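PDB 6RXG: histidine acid phosphatase from Bifidobacterium longum subsp. infantis, which probably removes phosphate groups from inositol phosphates, phytate included, and from 2,3-bisphosphoglycerate. Local coordinates for residues Lys17-Ala22 and Ile318-His323. The protein carries 1 engineered substitution. Sequence-based numbering, arbitrary orientation.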
# COMPACT_ATOMS: atom_id res chain seq x y z
N LYS A 17 2.99 -6.95 -1.59
CA LYS A 17 2.18 -7.79 -0.71
C LYS A 17 2.97 -8.22 0.52
O LYS A 17 2.44 -8.97 1.35
CB LYS A 17 1.66 -9.02 -1.46
CG LYS A 17 0.35 -8.78 -2.19
CD LYS A 17 0.49 -7.71 -3.24
CE LYS A 17 -0.85 -7.49 -3.94
NZ LYS A 17 -0.66 -6.53 -5.08
N GLN A 18 4.21 -7.76 0.66
CA GLN A 18 5.01 -8.01 1.85
C GLN A 18 4.19 -7.79 3.12
O GLN A 18 3.72 -6.67 3.36
CB GLN A 18 6.23 -7.09 1.85
CG GLN A 18 7.02 -7.12 3.15
CD GLN A 18 7.64 -8.48 3.42
OE1 GLN A 18 8.34 -9.05 2.58
NE2 GLN A 18 7.36 -9.03 4.60
N PRO A 19 4.05 -8.79 3.98
CA PRO A 19 3.41 -8.55 5.28
C PRO A 19 4.20 -7.56 6.11
O PRO A 19 5.43 -7.57 6.12
CB PRO A 19 3.37 -9.93 5.93
CG PRO A 19 3.38 -10.90 4.81
CD PRO A 19 4.23 -10.24 3.73
N TYR A 20 3.48 -6.69 6.80
CA TYR A 20 4.14 -5.68 7.64
C TYR A 20 5.06 -6.33 8.66
O TYR A 20 4.71 -7.35 9.26
CB TYR A 20 3.09 -4.85 8.35
CG TYR A 20 3.60 -3.60 9.03
CD1 TYR A 20 3.95 -2.47 8.29
CD2 TYR A 20 3.74 -3.54 10.41
CE1 TYR A 20 4.40 -1.33 8.90
CE2 TYR A 20 4.20 -2.38 11.02
CZ TYR A 20 4.53 -1.29 10.26
OH TYR A 20 5.00 -0.12 10.86
N VAL A 21 6.23 -5.73 8.85
CA VAL A 21 7.20 -6.20 9.83
C VAL A 21 7.16 -5.23 11.01
O VAL A 21 7.67 -4.10 10.94
CB VAL A 21 8.60 -6.32 9.23
CG1 VAL A 21 9.58 -6.78 10.27
CG2 VAL A 21 8.56 -7.28 8.04
N ALA A 22 6.57 -5.67 12.11
CA ALA A 22 6.44 -4.80 13.25
C ALA A 22 7.81 -4.52 13.87
O ALA A 22 8.70 -5.37 13.81
CB ALA A 22 5.51 -5.43 14.29
N ILE A 318 -0.04 -13.28 -2.34
CA ILE A 318 -1.26 -13.12 -1.57
C ILE A 318 -1.44 -14.26 -0.58
O ILE A 318 -2.02 -14.08 0.50
CB ILE A 318 -2.47 -12.98 -2.51
CG1 ILE A 318 -3.46 -11.98 -1.95
CG2 ILE A 318 -3.16 -14.29 -2.68
CD1 ILE A 318 -2.94 -10.53 -2.01
N ALA A 319 -0.94 -15.46 -0.90
CA ALA A 319 -1.04 -16.55 0.07
C ALA A 319 -0.33 -16.16 1.36
O ALA A 319 -0.78 -16.53 2.45
CB ALA A 319 -0.49 -17.86 -0.50
N ALA A 320 0.75 -15.39 1.26
CA ALA A 320 1.43 -14.94 2.47
C ALA A 320 0.54 -14.01 3.28
O ALA A 320 0.50 -14.09 4.51
CB ALA A 320 2.76 -14.26 2.10
N ASP A 321 -0.19 -13.12 2.60
CA ASP A 321 -1.15 -12.24 3.27
C ASP A 321 -2.29 -13.02 3.93
O ASP A 321 -2.86 -12.54 4.92
CB ASP A 321 -1.74 -11.25 2.26
CG ASP A 321 -0.77 -10.16 1.84
OD1 ASP A 321 0.46 -10.38 1.91
OD2 ASP A 321 -1.24 -9.08 1.41
N MET A 322 -2.64 -14.19 3.39
CA MET A 322 -3.73 -15.02 3.89
C MET A 322 -3.23 -16.10 4.84
O MET A 322 -3.87 -17.15 5.00
CB MET A 322 -4.49 -15.64 2.72
CG MET A 322 -5.04 -14.60 1.77
SD MET A 322 -6.12 -15.34 0.52
CE MET A 322 -7.57 -15.75 1.51
N HIS A 323 -2.10 -15.86 5.49
CA HIS A 323 -1.52 -16.86 6.37
C HIS A 323 -2.53 -17.34 7.41
O HIS A 323 -2.66 -18.56 7.65
CB HIS A 323 -0.29 -16.29 7.05
CG HIS A 323 0.39 -17.26 7.95
ND1 HIS A 323 1.16 -18.30 7.47
CD2 HIS A 323 0.40 -17.36 9.30
CE1 HIS A 323 1.62 -19.00 8.49
NE2 HIS A 323 1.18 -18.45 9.61
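Lys17 and Pro19, in the N-terminal loop ahead of helix 25-29, pack against Ile318, Ala320 and Asp321 in the last turn of helix 305-321, a small, partly buried loop-to-helix contact in this branch 2 histidine phosphatase. At its centre two oxygens lie very close together: OD1 of the buried Asp321 is 2.5 Å from the backbone O of Lys17, close enough that the carboxyl group probably holds a proton. With CG of Asp321 anti to its carbonyl carbon (chi1 -73°), the Asp321 side chain crosses that of Lys17 at about a right angle, bringing OD2 to 3.9 Å from Lys17 CG. With an alanine here the backbone O of Lys17 would probably lose its close carboxyl partner, and a gap would be likely to open beside Lys17 CG. The amine of Lys17 is led elsewhere: the chain bends at chi2 (61°), and NZ ends 7.0 Å from Asp321 OD2, near Arg52, with a bound phosphate ion close to the Lys17 side chain. Thr105 and Gln107 hold the end of the helix through the carbonyls of Asp321 and, weakly, Ala320. Pro19 adds a loose apolar touch, CG to Ala320 CB at 4.4 Å, while Ile318 CD1 reaches Lys17 CG at 3.7 Å.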